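PDB 2C4X: endoglucanase, which probably cleaves cellulose as a cellulosomal enzyme, here represented by its C-terminal PKD domain and CBM44, a carbohydrate-binding module that recognises beta-glucan chains and xyloglucan. Local coordinates for residues Trp171-Ala176 and Phe243-Asp248; Thr121-Asn126 and Lys139-Ser144; Lys130-Glu135 and Asp210-Ile215; Pro177-Gln182 and Gln236-Gly241. The protein carries 1 engineered substitution. All blocks are in the same frame, centred on the assembly; numbering follows the deposited sequence.

Contact 1. Residues Trp171-Ala176 and Phe243-Asp248. With CA (calcium ion), chain C.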
# COMPACT_ATOMS: atom_id res chain seq x y z
N TRP A 171 7.45 -2.59 10.49
CA TRP A 171 8.77 -2.04 10.78
C TRP A 171 9.55 -3.09 11.56
O TRP A 171 9.20 -3.42 12.70
CB TRP A 171 8.64 -0.75 11.59
CG TRP A 171 9.87 0.14 11.58
CD1 TRP A 171 10.11 1.18 10.73
CD2 TRP A 171 11.00 0.07 12.46
NE1 TRP A 171 11.32 1.76 11.02
CE2 TRP A 171 11.89 1.09 12.08
CE3 TRP A 171 11.34 -0.77 13.53
CZ2 TRP A 171 13.11 1.31 12.73
CZ3 TRP A 171 12.56 -0.55 14.18
CH2 TRP A 171 13.43 0.48 13.78
N ILE A 172 10.61 -3.62 10.96
CA ILE A 172 11.39 -4.69 11.57
C ILE A 172 12.77 -4.18 11.98
O ILE A 172 13.49 -3.62 11.15
CB ILE A 172 11.50 -5.89 10.60
CG1 ILE A 172 10.09 -6.41 10.24
CG2 ILE A 172 12.37 -7.01 11.18
CD1 ILE A 172 9.99 -7.11 8.91
N PRO A 173 13.14 -4.35 13.27
CA PRO A 173 14.43 -3.86 13.77
C PRO A 173 15.59 -4.81 13.47
O PRO A 173 15.37 -6.01 13.26
CB PRO A 173 14.20 -3.77 15.27
CG PRO A 173 13.26 -4.92 15.56
CD PRO A 173 12.37 -5.03 14.34
N SER A 174 16.80 -4.27 13.45
CA SER A 174 18.01 -5.05 13.23
C SER A 174 18.55 -5.62 14.54
O SER A 174 18.23 -5.11 15.62
CB SER A 174 19.09 -4.19 12.56
OG SER A 174 19.34 -3.03 13.34
N GLY A 175 19.37 -6.66 14.44
CA GLY A 175 19.96 -7.32 15.60
C GLY A 175 18.96 -8.03 16.50
O GLY A 175 19.18 -8.15 17.70
N ALA A 176 17.85 -8.49 15.91
CA ALA A 176 16.81 -9.20 16.64
C ALA A 176 17.04 -10.71 16.56
O ALA A 176 17.55 -11.20 15.54
CB ALA A 176 15.42 -8.84 16.09
N PHE A 243 12.83 -7.50 21.47
CA PHE A 243 12.79 -6.69 20.25
C PHE A 243 11.40 -6.10 20.02
O PHE A 243 10.39 -6.62 20.51
CB PHE A 243 13.25 -7.51 19.03
CG PHE A 243 12.45 -8.77 18.78
CD1 PHE A 243 12.77 -9.96 19.42
CD2 PHE A 243 11.38 -8.76 17.89
CE1 PHE A 243 12.03 -11.12 19.20
CE2 PHE A 243 10.64 -9.91 17.65
CZ PHE A 243 10.97 -11.10 18.31
N THR A 244 11.34 -5.00 19.27
CA THR A 244 10.09 -4.30 19.04
C THR A 244 9.78 -4.14 17.56
O THR A 244 10.57 -3.57 16.79
CB THR A 244 10.03 -2.93 19.78
OG1 THR A 244 10.07 -3.18 21.19
CG2 THR A 244 8.74 -2.19 19.46
N ILE A 245 8.62 -4.66 17.17
CA ILE A 245 8.13 -4.56 15.80
C ILE A 245 6.98 -3.56 15.78
O ILE A 245 6.19 -3.50 16.72
CB ILE A 245 7.70 -5.96 15.28
CG1 ILE A 245 8.94 -6.79 14.94
CG2 ILE A 245 6.76 -5.85 14.08
CD1 ILE A 245 8.72 -8.27 15.01
N TYR A 246 6.91 -2.76 14.72
CA TYR A 246 5.79 -1.84 14.53
C TYR A 246 4.94 -2.30 13.36
O TYR A 246 5.46 -2.79 12.35
CB TYR A 246 6.30 -0.41 14.32
CG TYR A 246 7.06 0.14 15.50
CD1 TYR A 246 8.42 -0.13 15.66
CD2 TYR A 246 6.43 0.92 16.46
CE1 TYR A 246 9.13 0.36 16.75
CE2 TYR A 246 7.14 1.43 17.55
CZ TYR A 246 8.49 1.15 17.69
OH TYR A 246 9.20 1.65 18.75
N VAL A 247 3.63 -2.16 13.51
CA VAL A 247 2.65 -2.62 12.52
C VAL A 247 1.61 -1.53 12.33
O VAL A 247 1.07 -0.99 13.29
CB VAL A 247 1.93 -3.92 12.98
CG1 VAL A 247 0.94 -4.38 11.91
CG2 VAL A 247 2.94 -5.03 13.30
N ASP A 248 1.32 -1.21 11.07
CA ASP A 248 0.35 -0.15 10.77
C ASP A 248 -0.19 -0.31 9.38
O ASP A 248 0.42 -0.98 8.54
CB ASP A 248 1.00 1.24 10.90
CG ASP A 248 -0.02 2.37 10.92
OD1 ASP A 248 -1.21 2.11 11.24
OD2 ASP A 248 0.34 3.53 10.61
CA CA C . -1.88 4.59 11.15

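Contact 2. Residues Thr121-Asn126 and Lys139-Ser144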
# COMPACT_ATOMS: atom_id res chain seq x y z
N THR A 121 7.00 -14.14 24.77
CA THR A 121 5.85 -13.38 25.24
C THR A 121 5.80 -12.04 24.52
O THR A 121 6.82 -11.35 24.40
CB THR A 121 5.89 -13.16 26.78
OG1 THR A 121 6.10 -14.42 27.44
CG2 THR A 121 4.58 -12.55 27.28
N GLY A 122 4.62 -11.68 24.03
CA GLY A 122 4.43 -10.42 23.34
C GLY A 122 3.51 -9.49 24.10
O GLY A 122 2.57 -9.92 24.78
N VAL A 123 3.79 -8.20 23.99
CA VAL A 123 2.87 -7.17 24.42
C VAL A 123 2.66 -6.23 23.23
O VAL A 123 3.59 -6.00 22.45
CB VAL A 123 3.38 -6.42 25.69
CG1 VAL A 123 4.64 -5.61 25.39
CG2 VAL A 123 2.30 -5.52 26.27
N VAL A 124 1.44 -5.73 23.09
CA VAL A 124 1.13 -4.79 22.02
C VAL A 124 0.42 -3.55 22.57
O VAL A 124 -0.48 -3.67 23.40
CB VAL A 124 0.32 -5.46 20.86
CG1 VAL A 124 -1.08 -5.87 21.32
CG2 VAL A 124 0.26 -4.56 19.64
N VAL A 125 0.85 -2.38 22.12
CA VAL A 125 0.20 -1.12 22.47
C VAL A 125 -0.02 -0.28 21.22
O VAL A 125 0.70 -0.42 20.23
CB VAL A 125 1.00 -0.28 23.51
CG1 VAL A 125 1.22 -1.06 24.81
CG2 VAL A 125 2.34 0.21 22.92
N ASN A 126 -1.02 0.60 21.28
CA ASN A 126 -1.20 1.64 20.28
C ASN A 126 -0.23 2.79 20.56
O ASN A 126 -0.21 3.35 21.66
CB ASN A 126 -2.65 2.12 20.25
CG ASN A 126 -2.91 3.13 19.14
OD1 ASN A 126 -2.32 4.21 19.12
ND2 ASN A 126 -3.79 2.77 18.21
N LYS A 139 2.64 -1.06 18.41
CA LYS A 139 4.00 -1.30 18.87
C LYS A 139 3.98 -2.65 19.57
O LYS A 139 3.32 -2.81 20.60
CB LYS A 139 4.45 -0.19 19.81
CG LYS A 139 5.84 -0.36 20.39
CD LYS A 139 6.13 0.76 21.39
CE LYS A 139 7.40 0.48 22.16
NZ LYS A 139 7.79 1.62 23.05
N TRP A 140 4.70 -3.60 19.00
CA TRP A 140 4.64 -4.99 19.43
C TRP A 140 6.01 -5.40 19.96
O TRP A 140 6.97 -5.52 19.21
CB TRP A 140 4.20 -5.87 18.25
CG TRP A 140 4.16 -7.38 18.47
CD1 TRP A 140 3.89 -8.06 19.64
CD2 TRP A 140 4.36 -8.39 17.46
NE1 TRP A 140 3.93 -9.42 19.41
CE2 TRP A 140 4.22 -9.65 18.09
CE3 TRP A 140 4.65 -8.34 16.09
CZ2 TRP A 140 4.36 -10.86 17.38
CZ3 TRP A 140 4.79 -9.55 15.38
CH2 TRP A 140 4.64 -10.79 16.03
N THR A 141 6.09 -5.58 21.28
CA THR A 141 7.35 -5.92 21.93
C THR A 141 7.37 -7.39 22.34
O THR A 141 6.51 -7.84 23.10
CB THR A 141 7.64 -5.01 23.15
OG1 THR A 141 7.54 -3.63 22.75
CG2 THR A 141 9.04 -5.26 23.71
N VAL A 142 8.35 -8.12 21.82
CA VAL A 142 8.48 -9.56 22.06
C VAL A 142 9.73 -9.86 22.88
O VAL A 142 10.83 -9.39 22.57
CB VAL A 142 8.54 -10.35 20.73
CG1 VAL A 142 8.69 -11.87 21.00
CG2 VAL A 142 7.32 -10.07 19.87
N THR A 143 9.54 -10.64 23.94
CA THR A 143 10.63 -11.16 24.75
C THR A 143 10.69 -12.67 24.52
O THR A 143 9.81 -13.41 24.99
CB THR A 143 10.43 -10.83 26.24
OG1 THR A 143 10.12 -9.44 26.38
CG2 THR A 143 11.69 -11.16 27.05
N SER A 144 11.69 -13.11 23.77
CA SER A 144 11.84 -14.54 23.52
C SER A 144 12.83 -15.18 24.47
O SER A 144 13.82 -14.55 24.88
CB SER A 144 12.19 -14.83 22.06
OG SER A 144 13.48 -14.38 21.72
O HOH W 1 9.08 -14.63 27.40

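Contact 3. Residues Lys130-Glu135 and Asp210-Ile215. With CA (calcium ion), chain C.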
# COMPACT_ATOMS: atom_id res chain seq x y z
N LYS A 130 6.15 5.37 16.19
CA LYS A 130 6.31 5.13 14.76
C LYS A 130 4.96 4.80 14.15
O LYS A 130 4.16 4.07 14.74
CB LYS A 130 7.27 3.96 14.50
CG LYS A 130 8.72 4.21 14.87
CD LYS A 130 9.62 3.07 14.40
CE LYS A 130 10.95 3.08 15.15
NZ LYS A 130 11.75 4.32 14.92
N ALA A 131 4.70 5.33 12.96
CA ALA A 131 3.52 4.97 12.19
C ALA A 131 3.89 4.97 10.72
O ALA A 131 4.82 5.68 10.31
CB ALA A 131 2.38 5.94 12.45
N PHE A 132 3.19 4.16 9.93
CA PHE A 132 3.41 4.15 8.48
C PHE A 132 2.58 5.24 7.81
O PHE A 132 3.05 5.92 6.90
CB PHE A 132 3.10 2.77 7.87
CG PHE A 132 3.28 2.73 6.38
CD1 PHE A 132 4.56 2.65 5.83
CD2 PHE A 132 2.19 2.81 5.53
CE1 PHE A 132 4.75 2.64 4.45
CE2 PHE A 132 2.35 2.81 4.15
CZ PHE A 132 3.64 2.72 3.60
N LYS A 133 1.34 5.39 8.27
CA LYS A 133 0.45 6.45 7.82
C LYS A 133 -0.31 7.00 9.01
O LYS A 133 -0.68 6.25 9.91
CB LYS A 133 -0.56 5.93 6.79
CG LYS A 133 -0.12 6.07 5.35
CD LYS A 133 -1.32 5.95 4.41
CE LYS A 133 -1.93 4.55 4.44
NZ LYS A 133 -2.98 4.41 3.38
N GLY A 134 -0.56 8.31 9.00
CA GLY A 134 -1.26 8.95 10.10
C GLY A 134 -0.32 9.12 11.27
O GLY A 134 0.91 9.09 11.11
N GLU A 135 -0.90 9.27 12.46
CA GLU A 135 -0.10 9.53 13.64
C GLU A 135 0.15 8.29 14.49
O GLU A 135 1.04 8.29 15.35
CB GLU A 135 -0.73 10.65 14.46
CG GLU A 135 -0.72 12.02 13.76
CD GLU A 135 -1.70 13.01 14.37
OE1 GLU A 135 -2.72 12.56 14.93
OE2 GLU A 135 -1.45 14.23 14.29
N ASP A 210 15.33 -2.04 10.31
CA ASP A 210 15.15 -0.64 10.74
C ASP A 210 14.40 0.21 9.71
O ASP A 210 14.72 1.38 9.50
CB ASP A 210 16.48 -0.00 11.13
CG ASP A 210 17.15 -0.70 12.30
OD1 ASP A 210 16.44 -1.07 13.26
OD2 ASP A 210 18.38 -0.88 12.24
N ASP A 211 13.40 -0.40 9.08
CA ASP A 211 12.63 0.24 8.02
C ASP A 211 11.26 -0.41 7.89
O ASP A 211 11.03 -1.52 8.39
CB ASP A 211 13.38 0.15 6.69
CG ASP A 211 13.09 1.31 5.75
OD1 ASP A 211 12.24 2.17 6.09
OD2 ASP A 211 13.72 1.36 4.67
N TRP A 212 10.35 0.29 7.21
CA TRP A 212 9.03 -0.25 6.91
C TRP A 212 9.09 -1.24 5.76
O TRP A 212 9.69 -0.96 4.71
CB TRP A 212 8.05 0.88 6.59
CG TRP A 212 7.63 1.67 7.81
CD1 TRP A 212 8.06 2.92 8.17
CD2 TRP A 212 6.70 1.25 8.81
NE1 TRP A 212 7.45 3.31 9.34
CE2 TRP A 212 6.61 2.30 9.76
CE3 TRP A 212 5.93 0.10 9.02
CZ2 TRP A 212 5.79 2.23 10.89
CZ3 TRP A 212 5.11 0.03 10.14
CH2 TRP A 212 5.05 1.08 11.06
N ASN A 213 8.48 -2.40 5.98
CA ASN A 213 8.38 -3.44 4.97
C ASN A 213 6.93 -3.62 4.56
O ASN A 213 6.06 -3.89 5.41
CB ASN A 213 8.93 -4.77 5.48
CG ASN A 213 10.42 -4.75 5.69
OD1 ASN A 213 11.18 -5.27 4.88
ND2 ASN A 213 10.86 -4.13 6.78
N GLU A 214 6.67 -3.47 3.27
CA GLU A 214 5.34 -3.67 2.73
C GLU A 214 5.24 -5.10 2.20
O GLU A 214 5.93 -5.47 1.25
CB GLU A 214 5.05 -2.62 1.65
CG GLU A 214 3.61 -2.58 1.20
CD GLU A 214 3.27 -1.29 0.47
OE1 GLU A 214 3.01 -1.38 -0.75
OE2 GLU A 214 3.26 -0.22 1.11
N ILE A 215 4.40 -5.90 2.84
CA ILE A 215 4.24 -7.32 2.51
C ILE A 215 2.78 -7.61 2.20
O ILE A 215 1.89 -7.28 2.99
CB ILE A 215 4.75 -8.24 3.66
CG1 ILE A 215 6.19 -7.91 4.05
CG2 ILE A 215 4.64 -9.72 3.27
CD1 ILE A 215 6.62 -8.45 5.41
CA CA C . -1.88 4.59 11.15

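Contact 4. Residues Pro177-Gln182 and Gln236-Gly241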
# COMPACT_ATOMS: atom_id res chain seq x y z
N PRO A 177 16.68 -11.46 17.62
CA PRO A 177 16.83 -12.91 17.64
C PRO A 177 15.74 -13.64 16.85
O PRO A 177 15.08 -14.53 17.38
CB PRO A 177 16.72 -13.25 19.13
CG PRO A 177 15.80 -12.22 19.66
CD PRO A 177 16.12 -10.96 18.90
N ILE A 178 15.55 -13.26 15.59
CA ILE A 178 14.48 -13.85 14.79
C ILE A 178 15.00 -14.52 13.52
O ILE A 178 16.00 -14.07 12.93
CB ILE A 178 13.31 -12.84 14.50
CG1 ILE A 178 13.54 -12.04 13.22
CG2 ILE A 178 13.10 -11.88 15.67
CD1 ILE A 178 12.24 -11.57 12.59
N ALA A 179 14.34 -15.60 13.11
CA ALA A 179 14.69 -16.34 11.90
C ALA A 179 13.85 -15.86 10.73
O ALA A 179 14.34 -15.71 9.60
CB ALA A 179 14.47 -17.83 12.13
N ALA A 180 12.57 -15.61 10.99
CA ALA A 180 11.61 -15.29 9.96
C ALA A 180 10.44 -14.52 10.54
O ALA A 180 10.20 -14.52 11.75
CB ALA A 180 11.10 -16.56 9.28
N ILE A 181 9.71 -13.85 9.65
CA ILE A 181 8.49 -13.16 9.99
C ILE A 181 7.48 -13.45 8.88
O ILE A 181 7.86 -13.63 7.72
CB ILE A 181 8.76 -11.63 10.17
CG1 ILE A 181 7.55 -10.91 10.74
CG2 ILE A 181 9.27 -10.99 8.86
CD1 ILE A 181 7.88 -9.57 11.38
N GLN A 182 6.20 -13.55 9.23
CA GLN A 182 5.19 -13.82 8.22
C GLN A 182 3.78 -13.34 8.57
O GLN A 182 3.19 -13.81 9.54
CB GLN A 182 5.17 -15.31 7.83
CG GLN A 182 4.82 -16.31 8.92
CD GLN A 182 4.98 -17.74 8.46
OE1 GLN A 182 4.90 -18.03 7.26
NE2 GLN A 182 5.21 -18.66 9.40
N GLN A 236 9.21 -16.08 14.08
CA GLN A 236 9.96 -17.22 14.60
C GLN A 236 11.21 -16.71 15.29
O GLN A 236 12.03 -16.01 14.69
CB GLN A 236 10.32 -18.22 13.49
CG GLN A 236 10.98 -19.51 13.98
CD GLN A 236 11.79 -20.23 12.91
OE1 GLN A 236 11.50 -20.14 11.71
NE2 GLN A 236 12.81 -20.96 13.34
N THR A 237 11.36 -17.05 16.57
CA THR A 237 12.52 -16.62 17.35
C THR A 237 13.53 -17.76 17.46
O THR A 237 13.16 -18.94 17.50
CB THR A 237 12.11 -16.11 18.74
OG1 THR A 237 11.50 -17.17 19.49
CG2 THR A 237 11.12 -14.93 18.62
N ILE A 238 14.81 -17.40 17.49
CA ILE A 238 15.89 -18.39 17.48
C ILE A 238 16.81 -18.34 18.69
O ILE A 238 17.59 -19.26 18.93
CB ILE A 238 16.72 -18.34 16.18
CG1 ILE A 238 17.07 -16.89 15.81
CG2 ILE A 238 15.97 -19.04 15.05
CD1 ILE A 238 18.45 -16.72 15.20
N ASP A 239 16.71 -17.25 19.46
CA ASP A 239 17.51 -17.07 20.67
C ASP A 239 16.78 -16.19 21.68
O ASP A 239 15.71 -15.65 21.38
CB ASP A 239 18.88 -16.47 20.31
CG ASP A 239 19.97 -16.83 21.31
OD1 ASP A 239 19.68 -17.45 22.37
OD2 ASP A 239 21.14 -16.50 21.04
N GLU A 240 17.36 -16.06 22.87
CA GLU A 240 16.89 -15.11 23.88
C GLU A 240 17.06 -13.68 23.39
O GLU A 240 17.97 -13.38 22.62
CB GLU A 240 17.67 -15.28 25.18
CG GLU A 240 17.15 -16.35 26.12
CD GLU A 240 18.01 -16.49 27.37
OE1 GLU A 240 18.33 -15.45 28.00
OE2 GLU A 240 18.36 -17.64 27.73
N GLY A 241 16.17 -12.79 23.84
CA GLY A 241 16.27 -11.37 23.51
C GLY A 241 14.94 -10.66 23.46
O GLY A 241 13.89 -11.29 23.32

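Contact 1. Residues Trp171-Ala176 and Phe243-Asp248
W171 and Y246 form an antiparallel hydrogen-bonded pair. W171 N gives its hydrogen to Y246 O at 2.7 Å, and Y246 N returns the bond to W171 O at 3.1 Å, with an N-H...O angle of 165°. W171 O also receives the CA-H of I245, so two donors from the same strand meet this one carbonyl.

The aromatic contact sits directly on that pair. Both side chains leave the sheet on the same face and run side by side, and the edge of the Y246 ring turns toward the face of the indole in an offset edge-to-face stack. The tyrosine and the six-membered ring of W171 have centroids 5.7 Å apart and planes at 85°. Y246 CD1 makes the closest ring contact, 3.7 Å from W171 CE3. K130 adds a cation-pi contact to the same indole.

These are neighbouring strands, 165-172 and 241-251, in one five-stranded antiparallel sheet of the CBM44 beta-sandwich.

From P173 on, the first segment is loop. P173 CG rests against T244 O at 3.3 Å. The apolar contacts here are P173 CD, which crosses the I245 side chain at CG1, and A176 CB, 3.9 Å from F243 CB.

Further along strand 241-251, D248 binds the calcium ion with both carboxylate oxygens, OD1 at 2.6 Å and OD2 at 2.5 Å from the ion. D99, N104, E106, K133 and R136 complete the site.

Contact 2. Residues Thr121-Asn126 and Lys139-Ser144
T121-N126 and K139-S144 run antiparallel at 164°, their axes 4.7 Å apart, as the two arms of a beta hairpin at the margin of a sandwich sheet. T121 with T143, V123 with T141 and V125 with K139 are hydrogen-bonded pairs, giving six backbone bonds; the shortest joins K139 N to V125 O at 2.7 Å. G122 with V142 and V124 with W140 are the non-hydrogen-bonded pairs between them.

W140 points to the face it shares with V124 and V142, where strand 148-155 of the other sheet packs against it. Its CG is anti to the backbone N (chi1 176°). In the indole, CD1 meets V123 O in the ring plane at 3.5 Å, and NE1 lies 4.1 Å from G122 CA, a place with no side chain in the way. V142 CG2, from the same strand, sits over one indole face, 3.4 Å above the plane and offset toward the rim.

On the opposite face V123 CG1 lies alongside T141 CB at 3.8 Å. V125 CG2 sits equally close, 3.8 Å, to K139 CB, after which the extended lysine runs off to a salt bridge with E129. T141 OG1 is hydrogen-bonded to T244 OG1, and a water joins T121 OG1 to T143 O.

The two faces thus differ in chemistry: W140 and its aliphatic neighbours give the hairpin an apolar side for the sandwich interior, while threonines, valines and a lysine make up the outer one.

Contact 3. Residues Lys130-Glu135 and Asp210-Ile215
F132 and W212 carry a contact that has no backbone pairing: the loop 130-135 passes strand 211-218 with the CA atoms of these two residues 7.3 Å apart, and no hydrogen bond joins the segments.

F132 sets its CB over the centre of the indole's six-membered ring, 3.8 Å from that centroid and only 2° off the ring normal, a well-formed CH-pi contact. CG stands anti to the backbone N (chi1 179°); the ring beyond it turns its edge to the face of the five-membered ring. CD1 leads, 3.8 Å from W212 CG, with the planes at 69°. The far rim of the indole meets main chain instead: W212 CZ2 comes to 3.3 Å from A131 C and 3.4 Å from F132 N. At the other end of the phenyl ring, F132 CZ lies 3.9 Å from E214 OE2, a carboxylate oxygen whose salt-bridge partner is R169. On its own strand W212 N donates to D211 OD1, which is met from above the carboxylate plane.

The loop also supplies a calcium ligand: K133 O binds the ion at 2.4 Å, and F132 N donates to OD2 of D248, itself a ligand. F132 therefore has its backbone in the second shell of the metal and its side chain on an indole, so that the calcium site and the aromatic packing on strand 211-218 fix the same turn of chain.

Contact 4. Residues Pro177-Gln182 and Gln236-Gly241
P177 and A179 do most of the touching against Q236-G241. P177 packs CB 3.4 Å from D239 O, and its CG lies 4.0 Å from G241 CA, where the glycine presents no side chain. A179 CB touches both residues that flank T237: I238 CG2 presses on it at 3.5 Å, tighter than usual for two carbons, and the carboxamide of Q236 comes in with CD at 3.7 Å. Q236 has CG anti to the backbone N (chi1 -174°) and an extended chain beyond it, which together bring CD to A179 CB.

Main-chain bonds hold these groups in place. A179 N donates to Q236 O at 2.8 Å and I238 N to P177 O at 2.9 Å, on either side of the non-hydrogen-bonded pair I178 and T237. Q236 N adds a third, to A180 O.

Strands 178-187 and 229-238 are antiparallel neighbours in one sheet of the beta-sandwich, and both segments turn a corner here, at A179 and at D239-E240. The second bend leads into strand 241-251 of the facing sheet.

That bend has its own fastening: D239 OD1 accepts from E240 N at 2.8 Å. Two backbone nitrogens, A180 N and D239 N, are buried by the contact without a partner in the model. Further out, S144 OG bonds D239 O, T237 OG1 bonds G146 O, and F243 packs against P177, I178 and T237.

How the contacts relate
All four contacts lie in the CBM44 module. Contacts 1 and 2 lie in one five-stranded sheet, ordered 120-127, 137-145, 241-251, 165-172, 211-218, and contact 3 reaches it through strand 211-218; contact 4 belongs to the facing sheet. Contact 1 is central: its centre is about 10 Å from those of contacts 2 and 3 and about 11 Å from contact 4. Backbone bonds I245 O to W140 N and I172 O to D210 N tie it to its sheet neighbours, while F243 packs across the sandwich onto I178. Along the chain contact 2 closes before contacts 1 and 4 open, whereas contact 3 crosses all three. Contacts 1 and 3 both supply ligands to one calcium ion, so distant parts of the module's sequence meet at the metal.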